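PTS system, lactose-specific IIBC components (Streptococcus pneumoniae, PDB 3NBM) probably acts as the IIB phosphocarrier domain of a lactose-specific phosphotransferase system, relaying a phosphoryl group on its way to the incoming sugar. Local coordinates at residues Leu7-Leu12 with Asn24-Gly29; Asp49-Tyr54 with Val72-Leu77; Ile57-Gln62 with Arg68-Asp73; Gln80-Arg85 with Leu100-Glu105. One frame throughout, in Å; residues are numbered along the deposited sequence. Where two conformers were deposited one is given.

Contact 1: Leu7-Leu12 with Asn24-Gly29; sequences LKVLVL and NAINEG
I26 holds CG1 opposite its carbonyl carbon (chi1 -68°) and extends CD1 onward (chi2 165°), which carries one methyl from helix 18-33 down onto V9 and V11 of strand 7-13. V11, with chi1 near -174°, offers CG2, the branch lying beside its own backbone N; the two side chains meet tip to tip, V11 CG2 lying 4.2 Å from I26 CD1. The same methyl also reaches V9, where I26 CD1 stands 4.3 Å from V9 CG1. A single helix methyl therefore serves two valines spaced two residues apart, both pointing to the same face of the strand, while L10 between them points to the other. The CA atoms of V9 and I26 stay 8.9 Å apart, a gap bridged by side chains alone.

This is the first beta-alpha-beta unit of an open parallel alpha/beta fold, made of strand 7-13, helix 18-33 and strand 37-43. I26 also packs on V37 and A39 of the last of these strands and on V103 of helix 96-105, while N27, one residue on, accepts a hydrogen bond from A39 N through OD1. Across the contact itself, only 89 Å² is buried and every touching group is a hydrocarbon branch, which implies cohesion by dispersion and exclusion of water, with directional bonds supplied by neighbours such as N27 and the sheet backbone.

Contact 2: Asp49-Tyr54 with Val72-Leu77; sequences DIMGVY and VDAERL
M51, a selenomethionine, makes the apolar contact, crossing D73 at about a right angle, with its methyl CE 3.9 Å from D73 CB and its SE 4.1 Å from the same carbon. Two torsions bring it there: CG occupies the crowded position between backbone N and carbonyl carbon (chi1 60°), and a bend at chi3 (-66°) turns the methyl toward the helix. The methyl reaches the following residue as well, M51 CE lying 4.5 Å from A74 CB. D73 takes part through its methylene, not its carboxylate.

In the fold, this joins the long connection between strands 37-43 and 56-59 to the C-terminal part of helix 67-74 and the turn beyond it. I79, on the way into strand 80-83, touches both M51 and A74 and so continues the apolar patch.

A second kind of contact sets side chain against bare backbone. L77 CD2 lies over G52, 3.4 Å from its CA; because L77 was deposited in two conformers, that closeness is doubtful as a measure of strain.

Backbone hydrogen bonds, finally, shape each partner from within. V53 N to I50 O and Y54 N to M51 O, each 3.0 Å, wind the short 3-10 turn carrying M51 and G52, while L77 N donates to A74 O at 3.2 Å in the turn that carries L77.

Contact 3: Ile57-Gln62 with Arg68-Asp73; sequences IILAPQ and REMKVD
No ring or other flat group takes part where M70 meets I57 and L59, so there are no faces or edges to cover: three aliphatic side chains fit together, two of them by methyl branches and M70, a selenomethionine, by its selenium. That selenium touches both strand residues, which meet it from directions roughly at right angles. I57 CG2 lies 3.7 Å from M70 SE, and L59 CD2 lies 3.8 Å from the same atom. The CA atoms of I57 and M70 are 9.2 Å apart. The approaches differ. I57 and M70 cross obliquely, and the methyl beyond the selenium also comes within reach, with M70 CE 4.2 Å from I57 CG2; L59 and M70 instead run antiparallel, overlapping side by side. M70 spans the distance by an extended start, its CG opposite the backbone N (chi1 174°), before a bend at chi3 (-95°) turns the methyl aside. M70 was deposited in two conformers, so these details belong to the one described here.

The contact lies within a beta-alpha-beta unit formed by strand 56-59, helix 67-74 and strand 80-83, a repeat of the parallel alpha/beta plan. Strand alternation decides who faces the helix: I57 and L59 point to it, whereas I58 points to the other layer, where it packs on L22 and I26 of helix 18-33.

M70 supplies 79 of the 142 Å² buried here. The same side chain touches L12 on the neighbouring strand, I81 on strand 80-83, and Y44 and H47 of the loop after strand 37-43.

Contact 4: Gln80-Arg85 with Leu100-Glu105; sequences QIVATR and LQFVLE
F102 of helix 96-105 reaches toward V82 and T84, and the far end of its ring does the touching. V82 CG2 is 3.9 Å from F102 CE2 and 4.0 Å from F102 CZ, while T84 CG2 is 4.1 Å from F102 CZ. Both methyls come in obliquely to the ring plane. The side chains of V82 and F102 overlap while heading in opposing senses, one from the strand and one from the helix; V82 was deposited in two conformers, and the distances apply to one. F102 extends away from its helix with CG opposite the backbone N (chi1 179°).

One step out, T84 has a divided role. Its chi1 of 63° sends OG1 one way, to a hydrogen bond with the carbonyl oxygen of L59, and CG2 another, to F102. The buried hydroxyl is thus satisfied by the adjacent strand's end, a bond that restrains chi1 and so keeps CG2 directed at F102. F102 also touches E88 and L92 of helix 86-93 and meets the ring of H106 with planes about 40° apart. T84 O accepts a hydrogen bond from R64 NH1, tying down the backbone where the strand gives way to loop.

Strand 80-83 is an outermost strand of the four-stranded parallel sheet, and helix 96-105, the last helix, packs on the face that V82 presents. I81 points the other way, onto M70, K71 and A74 of helix 67-74, so this strand is sandwiched between helices of both layers.

Three of the four contacts reach one parallel sheet, and together they illustrate its two-sided packing. Contacts 1 and 4 have centres about 10 Å apart and share a helical layer, joined where I26 CD1 lies 3.5 Å from V103 CG2. Contact 3 lies on the opposite side of the chain's centre from contact 1, about 16 Å away between centres, yet their strands are neighbours, with L10 O 2.9 Å from I58 N in a probable hydrogen bond. Contact 2 extends contact 3 along helix 67-74, their centres about 11 Å apart. Strand 7-13 ends at C13, which probably corresponds to the cysteine phosphorylated in related IIB domains, at the start of the P-loop.

Contact 1: Leu7-Leu12 with Asn24-Gly29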
loop_
_atom_site.group_PDB
_atom_site.type_symbol
_atom_site.label_atom_id
_atom_site.label_comp_id
_atom_site.label_asym_id
_atom_site.label_seq_id
_atom_site.Cartn_x
_atom_site.Cartn_y
_atom_site.Cartn_z
ATOM N N LEU A 7 8.359 -6.949 -5.885
ATOM C CA LEU A 7 7.980 -5.737 -5.177
ATOM C C LEU A 7 7.008 -6.070 -4.041
ATOM O O LEU A 7 6.007 -6.754 -4.260
ATOM C CB LEU A 7 7.335 -4.755 -6.152
ATOM C CG LEU A 7 7.087 -3.358 -5.591
ATOM C CD1 LEU A 7 8.414 -2.621 -5.342
ATOM C CD2 LEU A 7 6.206 -2.548 -6.549
ATOM N N LYS A 8 7.321 -5.606 -2.837
ATOM C CA LYS A 8 6.522 -5.915 -1.642
ATOM C C LYS A 8 5.794 -4.638 -1.200
ATOM O O LYS A 8 6.432 -3.619 -0.911
ATOM C CB LYS A 8 7.408 -6.422 -0.508
ATOM C CG LYS A 8 8.345 -7.563 -0.863
ATOM C CD LYS A 8 7.686 -8.827 -1.197
ATOM C CE LYS A 8 8.713 -9.982 -1.329
ATOM N NZ LYS A 8 8.114 -11.323 -1.685
ATOM N N VAL A 9 4.463 -4.722 -1.160
ATOM C CA VAL A 9 3.591 -3.600 -0.835
ATOM C C VAL A 9 2.799 -3.925 0.439
ATOM O O VAL A 9 2.262 -5.013 0.574
ATOM C CB VAL A 9 2.612 -3.308 -1.982
ATOM C CG1 VAL A 9 1.750 -2.082 -1.667
ATOM C CG2 VAL A 9 3.379 -3.142 -3.299
ATOM N N LEU A 10 2.744 -2.964 1.354
ATOM C CA LEU A 10 1.914 -3.060 2.556
ATOM C C LEU A 10 0.891 -1.941 2.552
ATOM O O LEU A 10 1.255 -0.776 2.407
ATOM C CB LEU A 10 2.786 -2.984 3.810
ATOM C CG LEU A 10 2.056 -3.070 5.162
ATOM C CD1 LEU A 10 1.373 -4.421 5.350
ATOM C CD2 LEU A 10 3.066 -2.830 6.284
ATOM N N VAL A 11 -0.388 -2.303 2.623
ATOM C CA VAL A 11 -1.479 -1.340 2.735
ATOM C C VAL A 11 -1.936 -1.309 4.203
ATOM O O VAL A 11 -2.241 -2.350 4.764
ATOM C CB VAL A 11 -2.673 -1.673 1.810
ATOM C CG1 VAL A 11 -3.719 -0.558 1.841
ATOM C CG2 VAL A 11 -2.214 -1.989 0.393
ATOM N N LEU A 12 -1.971 -0.115 4.797
ATOM C CA LEU A 12 -2.344 0.033 6.202
ATOM C C LEU A 12 -3.643 0.801 6.333
ATOM O O LEU A 12 -3.861 1.802 5.661
ATOM C CB LEU A 12 -1.238 0.771 6.986
ATOM C CG LEU A 12 0.105 0.028 7.066
ATOM C CD1 LEU A 12 1.155 0.922 7.751
ATOM C CD2 LEU A 12 -0.049 -1.339 7.750
ATOM N N ASN A 24 -6.066 -6.828 -2.043
ATOM C CA ASN A 24 -6.660 -7.809 -2.939
ATOM C C ASN A 24 -6.681 -7.342 -4.390
ATOM O O ASN A 24 -6.380 -8.118 -5.302
ATOM C CB ASN A 24 -8.095 -8.139 -2.543
ATOM C CG ASN A 24 -8.186 -8.908 -1.236
ATOM O OD1 ASN A 24 -7.221 -9.517 -0.778
ATOM N ND2 ASN A 24 -9.372 -8.906 -0.642
ATOM N N ALA A 25 -7.042 -6.082 -4.615
ATOM C CA ALA A 25 -7.083 -5.529 -5.968
ATOM C C ALA A 25 -5.687 -5.529 -6.592
ATOM O O ALA A 25 -5.527 -5.886 -7.762
ATOM C CB ALA A 25 -7.718 -4.120 -5.961
ATOM N N ILE A 26 -4.682 -5.120 -5.821
ATOM C CA ILE A 26 -3.314 -5.095 -6.318
ATOM C C ILE A 26 -2.887 -6.505 -6.706
ATOM O O ILE A 26 -2.319 -6.727 -7.787
ATOM C CB ILE A 26 -2.345 -4.536 -5.261
ATOM C CG1 ILE A 26 -2.604 -3.046 -5.017
ATOM C CG2 ILE A 26 -0.881 -4.826 -5.681
ATOM C CD1 ILE A 26 -1.945 -2.497 -3.757
ATOM N N ASN A 27 -3.146 -7.460 -5.820
ATOM C CA ASN A 27 -2.761 -8.840 -6.079
ATOM C C ASN A 27 -3.474 -9.430 -7.285
ATOM O O ASN A 27 -2.868 -10.166 -8.061
ATOM C CB ASN A 27 -2.979 -9.729 -4.854
ATOM C CG ASN A 27 -1.984 -9.455 -3.760
ATOM O OD1 ASN A 27 -0.855 -9.057 -4.043
ATOM N ND2 ASN A 27 -2.368 -9.721 -2.508
ATOM N N GLU A 28 -4.757 -9.130 -7.451
ATOM C CA GLU A 28 -5.476 -9.633 -8.610
ATOM C C GLU A 28 -4.881 -8.996 -9.873
ATOM O O GLU A 28 -4.702 -9.674 -10.901
ATOM C CB GLU A 28 -6.974 -9.334 -8.478
ATOM C CG GLU A 28 -7.829 -9.814 -9.683
ATOM C CD GLU A 28 -9.368 -9.638 -9.517
ATOM O OE1 GLU A 28 -9.859 -9.252 -8.419
ATOM O OE2 GLU A 28 -10.082 -9.931 -10.519
ATOM N N GLY A 29 -4.605 -7.700 -9.839
ATOM C CA GLY A 29 -4.029 -7.057 -11.009
ATOM C C GLY A 29 -2.653 -7.627 -11.316
ATOM O O GLY A 29 -2.315 -7.911 -12.465
#

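Contact 2: Asp49-Tyr54 with Val72-Leu77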
loop_
_atom_site.group_PDB
_atom_site.type_symbol
_atom_site.label_atom_id
_atom_site.label_comp_id
_atom_site.label_asym_id
_atom_site.label_seq_id
_atom_site.Cartn_x
_atom_site.Cartn_y
_atom_site.Cartn_z
ATOM N N ASP A 49 7.937 -2.892 13.240
ATOM C CA ASP A 49 9.066 -3.803 13.040
ATOM C C ASP A 49 9.063 -4.464 11.684
ATOM O O ASP A 49 10.122 -4.895 11.232
ATOM C CB ASP A 49 9.089 -4.896 14.100
ATOM C CG ASP A 49 9.463 -4.376 15.474
ATOM O OD1 ASP A 49 10.419 -3.577 15.610
ATOM O OD2 ASP A 49 8.784 -4.744 16.414
ATOM N N ILE A 50 7.902 -4.606 11.039
ATOM C CA ILE A 50 7.806 -5.260 9.747
ATOM C C ILE A 50 7.949 -4.307 8.585
ATOM O O ILE A 50 8.120 -4.744 7.455
ATOM C CB ILE A 50 6.507 -6.076 9.568
ATOM C CG1 ILE A 50 5.233 -5.209 9.663
ATOM C CG2 ILE A 50 6.447 -7.218 10.580
ATOM C CD1 ILE A 50 3.964 -5.889 9.171
HETATM N N MSE A 51 7.886 -3.004 8.828
HETATM C CA MSE A 51 7.844 -2.080 7.705
HETATM C C MSE A 51 9.091 -2.189 6.819
HETATM O O MSE A 51 9.016 -1.970 5.616
HETATM C CB MSE A 51 7.568 -0.645 8.171
HETATM C CG MSE A 51 8.576 -0.074 9.112
HETATM SE SE MSE A 51 8.097 1.755 9.689
HETATM C CE MSE A 51 8.246 2.666 8.022
ATOM N N GLY A 52 10.252 -2.524 7.393
ATOM C CA GLY A 52 11.451 -2.678 6.613
ATOM C C GLY A 52 11.478 -3.818 5.628
ATOM O O GLY A 52 12.333 -3.860 4.743
ATOM N N VAL A 53 10.531 -4.740 5.741
ATOM C CA VAL A 53 10.373 -5.825 4.784
ATOM C C VAL A 53 9.817 -5.300 3.452
ATOM O O VAL A 53 9.944 -5.948 2.413
ATOM C CB VAL A 53 9.370 -6.932 5.382
ATOM C CG1 VAL A 53 8.868 -7.937 4.334
ATOM C CG2 VAL A 53 10.007 -7.607 6.613
ATOM N N TYR A 54 9.138 -4.152 3.500
ATOM C CA TYR A 54 8.362 -3.667 2.370
ATOM C C TYR A 54 9.103 -2.583 1.597
ATOM O O TYR A 54 9.943 -1.860 2.117
ATOM C CB TYR A 54 6.974 -3.201 2.860
ATOM C CG TYR A 54 6.149 -4.377 3.286
ATOM C CD1 TYR A 54 5.431 -5.072 2.366
ATOM C CD2 TYR A 54 6.137 -4.851 4.597
ATOM C CE1 TYR A 54 4.726 -6.208 2.701
ATOM C CE2 TYR A 54 5.431 -5.992 4.934
ATOM C CZ TYR A 54 4.718 -6.657 3.973
ATOM O OH TYR A 54 4.020 -7.818 4.304
ATOM N N VAL A 72 8.955 10.107 8.093
ATOM C CA VAL A 72 10.164 10.163 8.906
ATOM C C VAL A 72 10.636 8.751 9.231
ATOM O O VAL A 72 11.811 8.438 9.079
ATOM C CB VAL A 72 9.975 11.032 10.171
ATOM C CG1 VAL A 72 11.250 10.990 11.019
ATOM C CG2 VAL A 72 9.675 12.459 9.793
ATOM N N ASP A 73 9.728 7.869 9.619
ATOM C CA ASP A 73 10.085 6.463 9.912
ATOM C C ASP A 73 10.681 5.760 8.697
ATOM O O ASP A 73 11.614 4.914 8.842
ATOM C CB ASP A 73 8.864 5.697 10.381
ATOM C CG ASP A 73 8.359 6.163 11.714
ATOM O OD1 ASP A 73 9.151 6.756 12.472
ATOM O OD2 ASP A 73 7.173 5.902 12.032
ATOM N N ALA A 74 10.229 6.120 7.508
ATOM C CA ALA A 74 10.703 5.501 6.268
ATOM C C ALA A 74 12.092 6.017 5.861
ATOM O O ALA A 74 12.721 5.417 4.975
ATOM C CB ALA A 74 9.708 5.763 5.140
ATOM N N GLU A 75 12.577 7.117 6.451
ATOM C CA GLU A 75 13.750 7.766 5.879
ATOM C C GLU A 75 15.031 6.929 6.027
ATOM O O GLU A 75 15.870 7.006 5.163
ATOM C CB GLU A 75 13.893 9.225 6.371
ATOM C CG GLU A 75 14.271 9.389 7.824
ATOM C CD GLU A 75 14.180 10.838 8.314
ATOM O OE1 GLU A 75 14.927 11.163 9.267
ATOM O OE2 GLU A 75 13.382 11.644 7.762
ATOM N N ARG A 76 15.171 6.126 7.079
ATOM C CA ARG A 76 16.366 5.293 7.261
ATOM C C ARG A 76 16.419 4.145 6.330
ATOM O O ARG A 76 17.482 3.615 6.074
ATOM C CB ARG A 76 16.436 4.761 8.715
ATOM N N LEU A 77 15.265 3.725 5.820
ATOM C CA LEU A 77 15.306 2.567 4.940
ATOM C C LEU A 77 15.033 2.901 3.496
ATOM O O LEU A 77 15.250 2.074 2.622
ATOM C CB LEU A 77 14.413 1.448 5.455
ATOM C CG LEU A 77 15.094 0.499 6.437
ATOM C CD1 LEU A 77 15.245 1.073 7.845
ATOM C CD2 LEU A 77 14.289 -0.743 6.508
#

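Contact 3: Ile57-Gln62 with Arg68-Asp73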
loop_
_atom_site.group_PDB
_atom_site.type_symbol
_atom_site.label_atom_id
_atom_site.label_comp_id
_atom_site.label_asym_id
_atom_site.label_seq_id
_atom_site.Cartn_x
_atom_site.Cartn_y
_atom_site.Cartn_z
ATOM N N ILE A 57 4.682 1.432 1.053
ATOM C CA ILE A 57 3.594 1.380 2.030
ATOM C C ILE A 57 2.577 2.402 1.587
ATOM O O ILE A 57 2.890 3.558 1.318
ATOM C CB ILE A 57 4.078 1.622 3.478
ATOM C CG1 ILE A 57 5.194 0.596 3.805
ATOM C CG2 ILE A 57 2.901 1.529 4.447
ATOM C CD1 ILE A 57 5.827 0.729 5.134
ATOM N N ILE A 58 1.331 1.949 1.517
ATOM C CA ILE A 58 0.192 2.779 1.128
ATOM C C ILE A 58 -0.754 2.941 2.328
ATOM O O ILE A 58 -1.198 1.965 2.919
ATOM C CB ILE A 58 -0.629 2.113 -0.030
ATOM C CG1 ILE A 58 0.261 1.849 -1.261
ATOM C CG2 ILE A 58 -1.863 2.987 -0.388
ATOM C CD1 ILE A 58 -0.349 0.940 -2.313
ATOM N N LEU A 59 -0.999 4.192 2.693
ATOM C CA LEU A 59 -1.932 4.528 3.757
ATOM C C LEU A 59 -3.335 4.646 3.163
ATOM O O LEU A 59 -3.559 5.421 2.227
ATOM C CB LEU A 59 -1.519 5.853 4.445
ATOM C CG LEU A 59 -0.180 5.817 5.162
ATOM C CD1 LEU A 59 0.209 7.243 5.598
ATOM C CD2 LEU A 59 -0.250 4.900 6.358
ATOM N N ALA A 60 -4.283 3.895 3.734
ATOM C CA ALA A 60 -5.695 4.045 3.405
ATOM C C ALA A 60 -6.187 5.408 3.918
ATOM O O ALA A 60 -5.534 6.041 4.773
ATOM C CB ALA A 60 -6.500 2.938 4.014
ATOM N N PRO A 61 -7.352 5.876 3.446
ATOM C CA PRO A 61 -7.821 7.222 3.783
ATOM C C PRO A 61 -7.864 7.505 5.271
ATOM O O PRO A 61 -7.488 8.594 5.690
ATOM C CB PRO A 61 -9.221 7.233 3.164
ATOM C CG PRO A 61 -9.043 6.396 1.930
ATOM C CD PRO A 61 -8.157 5.266 2.370
ATOM N N GLN A 62 -8.272 6.539 6.054
ATOM C CA GLN A 62 -8.488 6.781 7.469
ATOM C C GLN A 62 -7.252 6.837 8.322
ATOM O O GLN A 62 -7.333 7.146 9.502
ATOM C CB GLN A 62 -9.476 5.811 8.003
ATOM C CG GLN A 62 -10.852 6.141 7.437
ATOM C CD GLN A 62 -11.751 4.975 7.467
ATOM O OE1 GLN A 62 -11.450 3.904 6.875
ATOM N NE2 GLN A 62 -12.898 5.152 8.151
ATOM N N ARG A 68 3.057 12.170 7.604
ATOM C CA ARG A 68 4.329 12.829 7.898
ATOM C C ARG A 68 5.193 11.986 8.811
ATOM O O ARG A 68 6.408 11.853 8.575
ATOM C CB ARG A 68 4.078 14.213 8.525
ATOM N N GLU A 69 4.613 11.439 9.874
ATOM C CA GLU A 69 5.416 10.665 10.791
ATOM C C GLU A 69 5.908 9.380 10.134
ATOM O O GLU A 69 7.043 8.978 10.366
ATOM C CB GLU A 69 4.725 10.428 12.137
ATOM C CG GLU A 69 3.599 9.509 12.116
ATOM C CD GLU A 69 2.672 9.685 13.329
ATOM O OE1 GLU A 69 2.055 10.722 13.447
ATOM O OE2 GLU A 69 2.554 8.773 14.134
HETATM N N MSE A 70 5.076 8.743 9.312
HETATM C CA MSE A 70 5.512 7.577 8.607
HETATM C C MSE A 70 6.647 7.902 7.616
HETATM O O MSE A 70 7.582 7.106 7.489
HETATM C CB MSE A 70 4.339 6.927 7.908
HETATM C CG MSE A 70 4.799 5.817 7.072
HETATM SE SE MSE A 70 3.524 4.447 6.712
HETATM C CE MSE A 70 3.999 3.300 8.078
ATOM N N LYS A 71 6.590 9.073 6.974
ATOM C CA LYS A 71 7.713 9.469 6.092
ATOM C C LYS A 71 9.002 9.571 6.867
ATOM O O LYS A 71 10.067 9.161 6.380
ATOM C CB LYS A 71 7.497 10.791 5.359
ATOM C CG LYS A 71 6.518 10.704 4.232
ATOM C CD LYS A 71 7.112 10.089 2.985
ATOM C CE LYS A 71 8.121 11.014 2.292
ATOM N NZ LYS A 71 8.937 10.235 1.302
ATOM N N VAL A 72 8.955 10.107 8.093
ATOM C CA VAL A 72 10.164 10.163 8.906
ATOM C C VAL A 72 10.636 8.751 9.231
ATOM O O VAL A 72 11.811 8.438 9.079
ATOM C CB VAL A 72 9.975 11.032 10.171
ATOM C CG1 VAL A 72 11.250 10.990 11.019
ATOM C CG2 VAL A 72 9.675 12.459 9.793
ATOM N N ASP A 73 9.728 7.869 9.619
ATOM C CA ASP A 73 10.085 6.463 9.912
ATOM C C ASP A 73 10.681 5.760 8.697
ATOM O O ASP A 73 11.614 4.914 8.842
ATOM C CB ASP A 73 8.864 5.697 10.381
ATOM C CG ASP A 73 8.359 6.163 11.714
ATOM O OD1 ASP A 73 9.151 6.756 12.472
ATOM O OD2 ASP A 73 7.173 5.902 12.032
#

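Contact 4: Gln80-Arg85 with Leu100-Glu105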
loop_
_atom_site.group_PDB
_atom_site.type_symbol
_atom_site.label_atom_id
_atom_site.label_comp_id
_atom_site.label_asym_id
_atom_site.label_seq_id
_atom_site.Cartn_x
_atom_site.Cartn_y
_atom_site.Cartn_z
ATOM N N GLN A 80 9.275 3.676 0.028
ATOM C CA GLN A 80 8.349 4.641 -0.551
ATOM C C GLN A 80 7.050 4.635 0.251
ATOM O O GLN A 80 6.572 3.576 0.612
ATOM C CB GLN A 80 8.058 4.285 -2.013
ATOM C CG GLN A 80 9.241 4.409 -2.935
ATOM C CD GLN A 80 9.780 5.802 -2.981
ATOM O OE1 GLN A 80 9.014 6.779 -3.097
ATOM N NE2 GLN A 80 11.085 5.931 -2.842
ATOM N N ILE A 81 6.494 5.814 0.516
ATOM C CA ILE A 81 5.244 5.974 1.285
ATOM C C ILE A 81 4.288 6.806 0.464
ATOM O O ILE A 81 4.666 7.859 -0.043
ATOM C CB ILE A 81 5.471 6.711 2.652
ATOM C CG1 ILE A 81 6.584 6.070 3.478
ATOM C CG2 ILE A 81 4.190 6.830 3.423
ATOM C CD1 ILE A 81 6.369 4.651 3.872
ATOM N N VAL A 82 3.031 6.375 0.388
ATOM C CA VAL A 82 1.996 7.131 -0.313
ATOM C C VAL A 82 0.733 7.155 0.538
ATOM O O VAL A 82 0.379 6.170 1.158
ATOM C CB VAL A 82 1.696 6.599 -1.736
ATOM C CG1 VAL A 82 2.969 6.376 -2.534
ATOM C CG2 VAL A 82 0.911 5.376 -1.677
ATOM N N ALA A 83 0.093 8.314 0.586
ATOM C CA ALA A 83 -1.199 8.473 1.259
ATOM C C ALA A 83 -2.300 8.619 0.238
ATOM O O ALA A 83 -2.066 9.154 -0.840
ATOM C CB ALA A 83 -1.222 9.693 2.190
ATOM N N THR A 84 -3.492 8.158 0.591
ATOM C CA THR A 84 -4.638 8.205 -0.300
ATOM C C THR A 84 -5.788 8.996 0.334
ATOM O O THR A 84 -5.859 9.212 1.555
ATOM C CB THR A 84 -5.135 6.783 -0.657
ATOM O OG1 THR A 84 -5.589 6.107 0.516
ATOM C CG2 THR A 84 -4.009 5.979 -1.357
ATOM N N ARG A 85 -6.697 9.399 -0.542
ATOM C CA ARG A 85 -7.948 10.031 -0.152
ATOM C C ARG A 85 -9.116 9.152 -0.605
ATOM O O ARG A 85 -8.945 8.263 -1.426
ATOM C CB ARG A 85 -7.965 11.470 -0.692
ATOM C CG ARG A 85 -6.975 12.379 0.017
ATOM C CD ARG A 85 -6.689 13.670 -0.742
ATOM N NE ARG A 85 -5.916 14.586 0.076
ATOM C CZ ARG A 85 -4.621 14.482 0.344
ATOM N NH1 ARG A 85 -3.911 13.488 -0.162
ATOM N NH2 ARG A 85 -4.046 15.353 1.162
ATOM N N LEU A 100 -2.893 -1.949 -9.739
ATOM C CA LEU A 100 -1.534 -2.341 -10.097
ATOM C C LEU A 100 -0.767 -1.150 -10.679
ATOM O O LEU A 100 0.391 -0.902 -10.353
ATOM C CB LEU A 100 -1.570 -3.483 -11.117
ATOM C CG LEU A 100 -0.188 -3.940 -11.570
ATOM C CD1 LEU A 100 0.593 -4.587 -10.393
ATOM C CD2 LEU A 100 -0.298 -4.899 -12.731
ATOM N N GLN A 101 -1.413 -0.419 -11.585
ATOM C CA GLN A 101 -0.768 0.757 -12.170
ATOM C C GLN A 101 -0.382 1.791 -11.107
ATOM O O GLN A 101 0.693 2.356 -11.157
ATOM C CB GLN A 101 -1.674 1.371 -13.214
ATOM C CG GLN A 101 -1.110 2.531 -13.911
ATOM C CD GLN A 101 -2.160 3.180 -14.772
ATOM O OE1 GLN A 101 -3.219 3.667 -14.278
ATOM N NE2 GLN A 101 -1.899 3.194 -16.071
ATOM N N PHE A 102 -1.248 1.985 -10.130
ATOM C CA PHE A 102 -0.973 2.889 -9.030
ATOM C C PHE A 102 0.297 2.474 -8.275
ATOM O O PHE A 102 1.137 3.303 -7.964
ATOM C CB PHE A 102 -2.176 2.920 -8.086
ATOM C CG PHE A 102 -1.999 3.809 -6.890
ATOM C CD1 PHE A 102 -2.367 5.146 -6.939
ATOM C CD2 PHE A 102 -1.505 3.306 -5.702
ATOM C CE1 PHE A 102 -2.221 5.951 -5.823
ATOM C CE2 PHE A 102 -1.371 4.123 -4.606
ATOM C CZ PHE A 102 -1.746 5.431 -4.674
ATOM N N VAL A 103 0.415 1.184 -7.967
ATOM C CA VAL A 103 1.603 0.687 -7.274
ATOM C C VAL A 103 2.863 1.002 -8.082
ATOM O O VAL A 103 3.820 1.593 -7.580
ATOM C CB VAL A 103 1.484 -0.824 -6.996
ATOM C CG1 VAL A 103 2.860 -1.425 -6.666
ATOM C CG2 VAL A 103 0.455 -1.087 -5.896
ATOM N N LEU A 104 2.863 0.621 -9.355
ATOM C CA LEU A 104 4.072 0.776 -10.146
ATOM C C LEU A 104 4.397 2.253 -10.389
ATOM O O LEU A 104 5.577 2.619 -10.446
ATOM C CB LEU A 104 3.995 -0.081 -11.433
ATOM C CG LEU A 104 4.085 -1.601 -11.128
ATOM C CD1 LEU A 104 3.631 -2.463 -12.273
ATOM C CD2 LEU A 104 5.517 -1.970 -10.695
ATOM N N GLU A 105 3.382 3.101 -10.535
ATOM C CA GLU A 105 3.672 4.510 -10.755
ATOM C C GLU A 105 4.276 5.147 -9.503
ATOM O O GLU A 105 4.964 6.165 -9.620
ATOM C CB GLU A 105 2.448 5.273 -11.290
ATOM C CG GLU A 105 2.156 4.931 -12.737
ATOM C CD GLU A 105 0.842 5.454 -13.290
ATOM O OE1 GLU A 105 0.028 6.041 -12.541
ATOM O OE2 GLU A 105 0.647 5.260 -14.512
#